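Local coordinates for protein beta-galactosidase (PDB 3OGV) that probably hydrolyses terminal non-reducing beta-D-galactose residues in beta-D-galactosides, as a glycoprotein of glycosyl hydrolase family 35, at residues 47-52 / 73-78; 238-243 / 276-281; 887-892 / 954-959. One frame throughout, in Å; residues are numbered along the deposited sequence. Where two conformers were deposited one is given.

Interaction 1 of 3, residues 47-52 / 73-78; sequences VHPFRL and VSFYVD. With PTQ (2-phenylethyl 1-thio-beta-D-galactopyranoside), chain E.
H48 and Y76 lie side by side at the sugar end of two neighbouring parallel strands, 38-47 and 72-76, of the TIM barrel. Y76 can be followed outward. Its CB sits over one face of the H48 ring, near the rim, and also meets F50 CE2 at 3.9 Å. CD2 comes next, with H48 NE2 at 3.3 Å. The two rings are oblique, their planes 42° apart. Y76 CE2 lies 3.4 Å from O3 of the ligand PTQ, a thio-galactoside. At the tip, Y76 OH accepts a hydrogen bond from PTQ O3 at 2.8 Å and is also bonded to N179 OD1. With chi1 at -73°, Y76 CG stands beside its own backbone N, and this carries the ring out along H48 to the galactose.

H48 is held at both nitrogens. R51 NH1 donates to H48 ND1 at 2.9 Å, close to the ring plane, and NE2 is bonded to E46 OE2. With an alanine here in place of H48, R51 NH1 and E46 OE2 would each probably lose a partner, and the Y76 ring would be freer to tilt.

F50 is wedged between two residues. D78 CB lies over the centre of one face, 3.8 Å from the centroid in a CH-pi contact, and H48 CB lies over the opposite face. The strands themselves are joined by V47 N to S74 O at 3.0 Å. The contact is buried, and the H48 nitrogens and Y76 OH all have polar partners. The chemistry implies a second shell: E46 and R51 fix H48, and H48 backs the tyrosine that receives the sugar hydroxyl.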
loop_
_atom_site.group_PDB
_atom_site.type_symbol
_atom_site.label_atom_id
_atom_site.label_comp_id
_atom_site.label_asym_id
_atom_site.label_seq_id
_atom_site.Cartn_x
_atom_site.Cartn_y
_atom_site.Cartn_z
ATOM N N VAL A 47 -4.360 -2.119 -2.421
ATOM C CA VAL A 47 -3.196 -2.935 -2.822
ATOM C C VAL A 47 -2.846 -2.517 -4.256
ATOM O O VAL A 47 -3.782 -2.425 -5.101
ATOM C CB VAL A 47 -3.511 -4.413 -2.845
ATOM C CG1 VAL A 47 -2.405 -5.290 -3.352
ATOM C CG2 VAL A 47 -3.975 -4.884 -1.427
ATOM N N HIS A 48 -1.579 -2.302 -4.565
ATOM C CA HIS A 48 -1.162 -1.883 -5.935
ATOM C C HIS A 48 -0.413 -3.051 -6.604
ATOM O O HIS A 48 0.742 -3.288 -6.215
ATOM C CB HIS A 48 -0.359 -0.607 -5.882
ATOM C CG HIS A 48 -1.113 0.548 -5.370
ATOM N ND1 HIS A 48 -0.556 1.689 -4.944
ATOM C CD2 HIS A 48 -2.478 0.679 -5.195
ATOM C CE1 HIS A 48 -1.508 2.536 -4.517
ATOM N NE2 HIS A 48 -2.685 1.911 -4.662
ATOM N N PRO A 49 -0.979 -3.680 -7.601
ATOM C CA PRO A 49 -0.326 -4.900 -8.111
ATOM C C PRO A 49 1.042 -4.603 -8.707
ATOM O O PRO A 49 1.955 -5.435 -8.603
ATOM C CB PRO A 49 -1.306 -5.415 -9.207
ATOM C CG PRO A 49 -2.236 -4.253 -9.475
ATOM C CD PRO A 49 -2.351 -3.441 -8.143
ATOM N N PHE A 50 1.268 -3.394 -9.208
ATOM C CA PHE A 50 2.553 -3.060 -9.838
ATOM C C PHE A 50 3.632 -2.930 -8.798
ATOM O O PHE A 50 4.815 -2.852 -9.200
ATOM C CB PHE A 50 2.387 -1.806 -10.773
ATOM C CG PHE A 50 1.864 -0.605 -10.037
ATOM C CD1 PHE A 50 2.664 0.210 -9.306
ATOM C CD2 PHE A 50 0.459 -0.308 -10.116
ATOM C CE1 PHE A 50 2.178 1.356 -8.612
ATOM C CE2 PHE A 50 -0.049 0.794 -9.418
ATOM C CZ PHE A 50 0.767 1.604 -8.668
ATOM N N ARG A 51 3.302 -2.757 -7.490
ATOM C CA ARG A 51 4.286 -2.614 -6.431
ATOM C C ARG A 51 4.689 -4.041 -5.864
ATOM O O ARG A 51 5.498 -4.017 -4.909
ATOM C CB ARG A 51 3.749 -1.669 -5.338
ATOM C CG ARG A 51 3.973 -0.245 -5.760
ATOM C CD ARG A 51 3.251 0.809 -4.898
ATOM N NE ARG A 51 3.855 2.130 -4.972
ATOM C CZ ARG A 51 3.213 3.292 -4.962
ATOM N NH1 ARG A 51 1.864 3.360 -5.116
ATOM N NH2 ARG A 51 3.945 4.396 -4.893
ATOM N N LEU A 52 4.199 -5.106 -6.436
ATOM C CA LEU A 52 4.605 -6.463 -6.006
ATOM C C LEU A 52 4.674 -7.312 -7.236
ATOM O O LEU A 52 3.708 -7.932 -7.684
ATOM C CB LEU A 52 3.617 -7.044 -4.977
ATOM C CG LEU A 52 3.953 -8.447 -4.527
ATOM C CD1 LEU A 52 5.297 -8.549 -3.878
ATOM C CD2 LEU A 52 2.848 -8.879 -3.517
ATOM N N VAL A 73 -10.855 -5.324 -2.292
ATOM C CA VAL A 73 -9.549 -4.629 -2.500
ATOM C C VAL A 73 -9.753 -3.560 -3.611
ATOM O O VAL A 73 -10.406 -3.849 -4.598
ATOM C CB VAL A 73 -8.464 -5.690 -2.834
ATOM C CG1 VAL A 73 -7.207 -5.062 -3.547
ATOM C CG2 VAL A 73 -8.006 -6.382 -1.520
ATOM N N SER A 74 -9.119 -2.451 -3.306
ATOM C CA SER A 74 -9.050 -1.362 -4.292
ATOM C C SER A 74 -7.658 -1.308 -4.882
ATOM O O SER A 74 -6.692 -1.427 -4.113
ATOM C CB SER A 74 -9.477 -0.077 -3.566
ATOM O OG SER A 74 -9.195 1.099 -4.341
ATOM N N PHE A 75 -7.525 -1.088 -6.211
ATOM C CA PHE A 75 -6.205 -1.055 -6.799
ATOM C C PHE A 75 -6.088 -0.027 -7.871
ATOM O O PHE A 75 -7.040 0.238 -8.617
ATOM C CB PHE A 75 -5.839 -2.442 -7.414
ATOM C CG PHE A 75 -6.646 -2.830 -8.622
ATOM C CD1 PHE A 75 -7.902 -3.426 -8.540
ATOM C CD2 PHE A 75 -6.046 -2.724 -9.934
ATOM C CE1 PHE A 75 -8.619 -3.795 -9.666
ATOM C CE2 PHE A 75 -6.801 -3.086 -11.055
ATOM C CZ PHE A 75 -8.078 -3.653 -10.961
ATOM N N TYR A 76 -4.912 0.573 -7.952
ATOM C CA TYR A 76 -4.486 1.387 -9.124
ATOM C C TYR A 76 -3.886 0.566 -10.181
ATOM O O TYR A 76 -3.249 -0.502 -9.936
ATOM C CB TYR A 76 -3.528 2.492 -8.691
ATOM C CG TYR A 76 -4.083 3.662 -7.931
ATOM C CD1 TYR A 76 -5.258 4.369 -8.376
ATOM C CD2 TYR A 76 -3.424 4.238 -6.850
ATOM C CE1 TYR A 76 -5.689 5.509 -7.687
ATOM C CE2 TYR A 76 -3.805 5.342 -6.177
ATOM C CZ TYR A 76 -4.997 5.985 -6.639
ATOM O OH TYR A 76 -5.398 7.071 -5.920
ATOM N N VAL A 77 -3.871 1.095 -11.432
ATOM C CA VAL A 77 -3.009 0.641 -12.530
ATOM C C VAL A 77 -2.135 1.828 -12.944
ATOM O O VAL A 77 -2.622 2.966 -12.984
ATOM C CB VAL A 77 -3.820 0.214 -13.730
ATOM C CG1 VAL A 77 -2.964 -0.302 -14.851
ATOM C CG2 VAL A 77 -4.857 -0.910 -13.279
ATOM N N ASP A 78 -0.812 1.589 -13.070
ATOM C CA ASP A 78 0.185 2.656 -13.422
ATOM C C ASP A 78 0.471 2.653 -14.924
ATOM O O ASP A 78 1.141 1.758 -15.497
ATOM C CB ASP A 78 1.432 2.385 -12.614
ATOM C CG ASP A 78 2.484 3.436 -12.804
ATOM O OD1 ASP A 78 2.346 4.398 -13.598
ATOM O OD2 ASP A 78 3.525 3.371 -12.039
HETATM C C1 PTQ E . -4.675 10.796 -2.352
HETATM O O1 PTQ E . -3.454 10.965 -1.587
HETATM S S1 PTQ E . -5.353 12.494 -2.575
HETATM C C2 PTQ E . -4.473 10.167 -3.689
HETATM O O2 PTQ E . -5.677 9.931 -4.361
HETATM C C3 PTQ E . -3.620 8.898 -3.640
HETATM O O3 PTQ E . -3.256 8.507 -4.931
HETATM C C4 PTQ E . -2.421 9.094 -2.733
HETATM O O4 PTQ E . -1.540 10.020 -3.446
HETATM C C5 PTQ E . -2.745 9.645 -1.390
HETATM O O5 PTQ E . -0.872 8.853 -0.195
HETATM C C6 PTQ E . -1.675 10.074 -0.440
HETATM C C7 PTQ E . -5.641 12.988 -0.857
HETATM C C8 PTQ E . -5.930 14.458 -0.703
HETATM C C9 PTQ E . -6.113 14.839 0.712
HETATM C C10 PTQ E . -5.016 15.232 1.470
HETATM C C11 PTQ E . -5.223 15.526 2.835
HETATM C C12 PTQ E . -6.515 15.407 3.393
HETATM C C13 PTQ E . -7.555 14.979 2.606
HETATM C C14 PTQ E . -7.361 14.655 1.324
#

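Interaction 2 of 3, residues 238-243 / 276-281; sequences DGYPLG and LVEFQG. With PTQ (2-phenylethyl 1-thio-beta-D-galactopyranoside), chain E.
This is a parallel strand pairing within a beta-alpha-beta unit of the TIM barrel: strand 236-239, helix 261-268, strand 275-280. It lies at the sugar-binding end, where E278 contacts the bound thio-galactoside. Both backbone groups of G239 bond to the same strand: its N donates to E278 O, and its O accepts from Q280 N, each at 2.9 Å. G239, with no side chain, lies close against the F279 ring, and G239 O sits over one face of it.

On the ligand side, Y240 OH donates to E278 OE1 at 2.7 Å. It meets the anti side of the carboxylate, and ring and carboxylate planes are 80° apart. E278 OE2 accepts from PTQ O2 at 2.8 Å and also has a salt bridge to R114 and a hydrogen bond from N215. The two carboxylate oxygens are therefore held separately, which fixes the rotation of the group beneath the sugar; OE1 lies 3.1 Å from PTQ C1, the anomeric carbon. This placement fits the catalytic nucleophile expected in this family.

Past the strand, P241 CG packs on F279 CZ. Q280 extends with CG anti to its N (chi1 -176°) and bends at chi2, bringing its amide to the type I turn 240-243. Q280 OE1 accepts from L242 N at 3.1 Å, in the carbonyl plane. At the other end of the amide, Q280 NE2 donates to G243 O at 2.9 Å, with G243 O only 10° out of the amide plane.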
loop_
_atom_site.group_PDB
_atom_site.type_symbol
_atom_site.label_atom_id
_atom_site.label_comp_id
_atom_site.label_asym_id
_atom_site.label_seq_id
_atom_site.Cartn_x
_atom_site.Cartn_y
_atom_site.Cartn_z
ATOM N N ASP A 238 -12.437 11.462 0.358
ATOM C CA ASP A 238 -11.253 10.893 1.037
ATOM C C ASP A 238 -11.173 11.460 2.441
ATOM O O ASP A 238 -11.876 12.408 2.825
ATOM C CB ASP A 238 -9.982 11.325 0.237
ATOM C CG ASP A 238 -10.050 10.866 -1.179
ATOM O OD1 ASP A 238 -10.696 9.881 -1.530
ATOM O OD2 ASP A 238 -9.552 11.769 -2.027
ATOM N N GLY A 239 -10.220 10.920 3.241
ATOM C CA GLY A 239 -9.928 11.449 4.521
ATOM C C GLY A 239 -8.519 11.083 4.955
ATOM O O GLY A 239 -8.238 9.912 5.056
ATOM N N TYR A 240 -7.717 12.105 5.240
ATOM C CA TYR A 240 -6.388 11.886 5.805
ATOM C C TYR A 240 -6.222 12.880 6.940
ATOM O O TYR A 240 -5.477 13.880 6.864
ATOM C CB TYR A 240 -5.281 12.044 4.733
ATOM C CG TYR A 240 -5.317 10.985 3.689
ATOM C CD1 TYR A 240 -6.073 11.129 2.537
ATOM C CD2 TYR A 240 -4.631 9.788 3.877
ATOM C CE1 TYR A 240 -6.087 10.131 1.547
ATOM C CE2 TYR A 240 -4.567 8.816 2.863
ATOM C CZ TYR A 240 -5.349 8.985 1.711
ATOM O OH TYR A 240 -5.288 7.991 0.755
ATOM N N PRO A 241 -6.951 12.680 8.055
ATOM C CA PRO A 241 -7.097 13.748 9.017
ATOM C C PRO A 241 -5.864 14.088 9.780
ATOM O O PRO A 241 -5.802 15.239 10.265
ATOM C CB PRO A 241 -8.199 13.199 9.968
ATOM C CG PRO A 241 -8.419 11.831 9.615
ATOM C CD PRO A 241 -7.817 11.510 8.279
ATOM N N LEU A 242 -4.871 13.175 9.842
ATOM C CA LEU A 242 -3.641 13.514 10.577
ATOM C C LEU A 242 -2.580 13.994 9.606
ATOM O O LEU A 242 -1.454 14.268 10.050
ATOM C CB LEU A 242 -3.198 12.446 11.561
ATOM C CG LEU A 242 -4.172 12.493 12.861
ATOM C CD1 LEU A 242 -5.662 12.312 12.648
ATOM C CD2 LEU A 242 -3.608 11.626 13.887
ATOM N N GLY A 243 -2.873 14.040 8.327
ATOM C CA GLY A 243 -1.810 14.470 7.402
ATOM C C GLY A 243 -0.752 13.425 7.166
ATOM O O GLY A 243 -0.854 12.233 7.536
ATOM N N LEU A 276 -16.168 6.469 1.783
ATOM C CA LEU A 276 -14.834 6.989 1.978
ATOM C C LEU A 276 -13.973 6.093 1.134
ATOM O O LEU A 276 -13.559 4.954 1.496
ATOM C CB LEU A 276 -14.463 6.959 3.476
ATOM C CG LEU A 276 -15.224 7.936 4.317
ATOM C CD1 LEU A 276 -14.902 7.664 5.824
ATOM C CD2 LEU A 276 -14.877 9.417 3.946
ATOM N N VAL A 277 -13.639 6.569 -0.103
ATOM C CA VAL A 277 -12.999 5.778 -1.102
ATOM C C VAL A 277 -11.460 5.743 -0.800
ATOM O O VAL A 277 -10.837 4.753 -1.239
ATOM C CB VAL A 277 -13.283 6.342 -2.519
ATOM C CG1 VAL A 277 -12.439 5.595 -3.621
ATOM C CG2 VAL A 277 -14.750 6.055 -2.741
ATOM N N GLU A 278 -10.922 6.694 -0.058
ATOM C CA GLU A 278 -9.584 6.511 0.535
ATOM C C GLU A 278 -9.698 7.055 1.911
ATOM O O GLU A 278 -10.048 8.242 2.146
ATOM C CB GLU A 278 -8.485 7.282 -0.206
ATOM C CG GLU A 278 -8.319 6.873 -1.623
ATOM C CD GLU A 278 -7.305 7.822 -2.280
ATOM O OE1 GLU A 278 -6.417 8.334 -1.630
ATOM O OE2 GLU A 278 -7.343 7.851 -3.516
ATOM N N PHE A 279 -9.329 6.258 2.931
ATOM C CA PHE A 279 -9.234 6.797 4.265
ATOM C C PHE A 279 -7.875 6.341 4.863
ATOM O O PHE A 279 -7.447 5.174 4.644
ATOM C CB PHE A 279 -10.389 6.301 5.214
ATOM C CG PHE A 279 -10.432 7.112 6.500
ATOM C CD1 PHE A 279 -10.971 8.372 6.544
ATOM C CD2 PHE A 279 -9.772 6.625 7.642
ATOM C CE1 PHE A 279 -10.959 9.101 7.699
ATOM C CE2 PHE A 279 -9.685 7.317 8.775
ATOM C CZ PHE A 279 -10.253 8.576 8.835
ATOM N N GLN A 280 -7.254 7.230 5.589
ATOM C CA GLN A 280 -5.869 7.059 6.102
ATOM C C GLN A 280 -5.582 5.723 6.751
ATOM O O GLN A 280 -6.245 5.370 7.784
ATOM C CB GLN A 280 -5.622 8.177 7.080
ATOM C CG GLN A 280 -4.259 8.238 7.650
ATOM C CD GLN A 280 -3.839 9.641 7.933
ATOM O OE1 GLN A 280 -4.612 10.496 8.377
ATOM N NE2 GLN A 280 -2.501 9.913 7.744
ATOM N N GLY A 281 -4.688 4.963 6.170
ATOM C CA GLY A 281 -4.142 3.695 6.702
ATOM C C GLY A 281 -2.639 3.835 6.980
ATOM O O GLY A 281 -2.036 2.804 7.381
HETATM C C1 PTQ E . -4.675 10.796 -2.352
HETATM O O1 PTQ E . -3.454 10.965 -1.587
HETATM S S1 PTQ E . -5.353 12.494 -2.575
HETATM C C2 PTQ E . -4.473 10.167 -3.689
HETATM O O2 PTQ E . -5.677 9.931 -4.361
HETATM C C3 PTQ E . -3.620 8.898 -3.640
HETATM O O3 PTQ E . -3.256 8.507 -4.931
HETATM C C4 PTQ E . -2.421 9.094 -2.733
HETATM O O4 PTQ E . -1.540 10.020 -3.446
HETATM C C5 PTQ E . -2.745 9.645 -1.390
HETATM O O5 PTQ E . -0.872 8.853 -0.195
HETATM C C6 PTQ E . -1.675 10.074 -0.440
HETATM C C7 PTQ E . -5.641 12.988 -0.857
HETATM C C8 PTQ E . -5.930 14.458 -0.703
HETATM C C9 PTQ E . -6.113 14.839 0.712
HETATM C C10 PTQ E . -5.016 15.232 1.470
HETATM C C11 PTQ E . -5.223 15.526 2.835
HETATM C C12 PTQ E . -6.515 15.407 3.393
HETATM C C13 PTQ E . -7.555 14.979 2.606
HETATM C C14 PTQ E . -7.361 14.655 1.324
#

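Interaction 3 of 3, residues 887-892 / 954-959; sequences YAAKLP and NWIGVA
Two antiparallel strands, 883-894 and 953-962, pair here inside a five-stranded sheet of an all-beta domain, away from the annotated sites. Y887 with V958 and A889 with I956 are hydrogen-bonded pairs, each joined in both directions. I956 N to A889 O is the straighter bond of its pair, at 2.9 Å and 165°. L891 N adds a bond to N954 O at 2.8 Å.

K890 and W955 share one face of the sheet as a non-hydrogen-bonded pair. K890 CB lies over the six-membered ring of W955, 4.2 Å from its centroid, in a CH-pi contact. Farther along, K890 CE reaches W955 CZ2 at 3.7 Å. A888 CB meets the same indole at its edge.

L891 and I956 are on the other face, where L891 CD2 touches I956 CG2 at 3.9 Å. N954 ND2 donates to L891 O at 3.1 Å, nearly in its own amide plane. N954 OD1 is turned to N924 ND2 and the backbone N of D949.

The side chain of N954 thus gives the strand end a bond beyond the regular backbone pairing. Apolar packing holds the buried face, while the alkyl part of an exposed lysine shelters the indole.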
loop_
_atom_site.group_PDB
_atom_site.type_symbol
_atom_site.label_atom_id
_atom_site.label_comp_id
_atom_site.label_asym_id
_atom_site.label_seq_id
_atom_site.Cartn_x
_atom_site.Cartn_y
_atom_site.Cartn_z
ATOM N N TYR A 887 29.294 -3.321 -8.901
ATOM C CA TYR A 887 29.781 -4.585 -8.274
ATOM C C TYR A 887 28.737 -5.649 -8.435
ATOM O O TYR A 887 27.530 -5.378 -8.219
ATOM C CB TYR A 887 29.948 -4.292 -6.793
ATOM C CG TYR A 887 31.012 -3.285 -6.513
ATOM C CD1 TYR A 887 30.769 -1.936 -6.372
ATOM C CD2 TYR A 887 32.378 -3.706 -6.427
ATOM C CE1 TYR A 887 31.762 -1.012 -6.167
ATOM C CE2 TYR A 887 33.390 -2.786 -6.191
ATOM C CZ TYR A 887 33.119 -1.464 -6.043
ATOM O OH TYR A 887 34.034 -0.500 -5.750
ATOM N N ALA A 888 29.138 -6.872 -8.795
ATOM C CA ALA A 888 28.146 -7.971 -8.966
ATOM C C ALA A 888 28.685 -9.221 -8.252
ATOM O O ALA A 888 29.915 -9.459 -8.179
ATOM C CB ALA A 888 27.904 -8.346 -10.383
ATOM N N ALA A 889 27.772 -9.998 -7.658
ATOM C CA ALA A 889 28.186 -11.299 -7.032
ATOM C C ALA A 889 27.069 -12.321 -7.116
ATOM O O ALA A 889 25.843 -11.916 -7.124
ATOM C CB ALA A 889 28.530 -11.072 -5.583
ATOM N N LYS A 890 27.391 -13.598 -7.195
ATOM C CA LYS A 890 26.420 -14.672 -7.159
ATOM C C LYS A 890 26.091 -14.956 -5.638
ATOM O O LYS A 890 26.995 -15.053 -4.759
ATOM C CB LYS A 890 27.017 -15.930 -7.749
ATOM C CG LYS A 890 26.031 -17.082 -7.892
ATOM C CD LYS A 890 26.697 -18.312 -8.471
ATOM C CE LYS A 890 26.859 -18.168 -9.911
ATOM N NZ LYS A 890 27.595 -19.381 -10.454
ATOM N N LEU A 891 24.796 -14.998 -5.335
ATOM C CA LEU A 891 24.343 -15.266 -3.978
ATOM C C LEU A 891 23.504 -16.522 -4.042
ATOM O O LEU A 891 22.321 -16.538 -4.400
ATOM C CB LEU A 891 23.436 -14.095 -3.511
ATOM C CG LEU A 891 22.676 -14.327 -2.175
ATOM C CD1 LEU A 891 23.616 -14.604 -1.017
ATOM C CD2 LEU A 891 21.762 -13.122 -1.898
ATOM N N PRO A 892 24.059 -17.694 -3.733
ATOM C CA PRO A 892 23.247 -18.939 -3.647
ATOM C C PRO A 892 22.427 -18.954 -2.360
ATOM O O PRO A 892 22.905 -18.504 -1.337
ATOM C CB PRO A 892 24.337 -20.078 -3.571
ATOM C CG PRO A 892 25.632 -19.396 -3.854
ATOM C CD PRO A 892 25.498 -17.934 -3.527
ATOM N N ASN A 954 21.333 -16.681 -7.261
ATOM C CA ASN A 954 20.847 -15.297 -7.497
ATOM C C ASN A 954 22.001 -14.440 -7.879
ATOM O O ASN A 954 23.134 -14.777 -7.536
ATOM C CB ASN A 954 20.234 -14.760 -6.178
ATOM C CG ASN A 954 19.062 -15.551 -5.740
ATOM O OD1 ASN A 954 17.979 -15.351 -6.214
ATOM N ND2 ASN A 954 19.284 -16.562 -4.871
ATOM N N TRP A 955 21.748 -13.347 -8.565
ATOM C CA TRP A 955 22.774 -12.382 -8.822
ATOM C C TRP A 955 22.434 -11.087 -8.081
ATOM O O TRP A 955 21.277 -10.580 -8.298
ATOM C CB TRP A 955 22.890 -12.149 -10.348
ATOM C CG TRP A 955 23.712 -13.254 -10.929
ATOM C CD1 TRP A 955 23.281 -14.385 -11.428
ATOM C CD2 TRP A 955 25.172 -13.288 -10.982
ATOM N NE1 TRP A 955 24.360 -15.206 -11.784
ATOM C CE2 TRP A 955 25.526 -14.511 -11.550
ATOM C CE3 TRP A 955 26.142 -12.362 -10.654
ATOM C CZ2 TRP A 955 26.921 -14.912 -11.737
ATOM C CZ3 TRP A 955 27.562 -12.743 -10.808
ATOM C CH2 TRP A 955 27.876 -13.995 -11.354
ATOM N N ILE A 956 23.301 -10.523 -7.286
ATOM C CA ILE A 956 23.067 -9.237 -6.727
ATOM C C ILE A 956 24.053 -8.216 -7.253
ATOM O O ILE A 956 25.192 -8.586 -7.692
ATOM C CB ILE A 956 23.027 -9.305 -5.224
ATOM C CG1 ILE A 956 24.434 -9.658 -4.656
ATOM C CG2 ILE A 956 22.024 -10.460 -4.800
ATOM C CD1 ILE A 956 24.500 -9.639 -3.085
ATOM N N GLY A 957 23.611 -6.978 -7.272
ATOM C CA GLY A 957 24.434 -5.918 -7.875
ATOM C C GLY A 957 24.353 -4.683 -7.019
ATOM O O GLY A 957 23.277 -4.336 -6.440
ATOM N N VAL A 958 25.458 -3.933 -6.875
ATOM C CA VAL A 958 25.461 -2.718 -6.126
ATOM C C VAL A 958 26.246 -1.719 -6.976
ATOM O O VAL A 958 27.458 -1.888 -7.249
ATOM C CB VAL A 958 26.155 -2.810 -4.726
ATOM C CG1 VAL A 958 26.161 -1.487 -4.000
ATOM C CG2 VAL A 958 25.459 -3.968 -3.928
ATOM N N ALA A 959 25.542 -0.637 -7.383
ATOM C CA ALA A 959 26.278 0.482 -8.020
ATOM C C ALA A 959 26.673 1.434 -6.962
ATOM O O ALA A 959 25.910 1.709 -6.000
ATOM C CB ALA A 959 25.379 1.224 -9.036
#

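Interactions 1 and 2 belong to the same barrel sheet and meet at the galactose, although their centres are about 18 Å apart. They touch where Y76 OH packs against E278 OE2 at 3.2 Å. Both atoms bond to neighbouring hydroxyls of one ligand, O3 for interaction 1 and O2 for interaction 2. N120, A121, E122, N179 and Y344 supply further hydrogen bonds to the ligand. Interaction 3 lies in a different domain. Its centre is about 28 Å from that of interaction 1 and about 40 Å from that of interaction 2. The nearest atoms are about 15 Å and 30 Å away, respectively, so it touches neither.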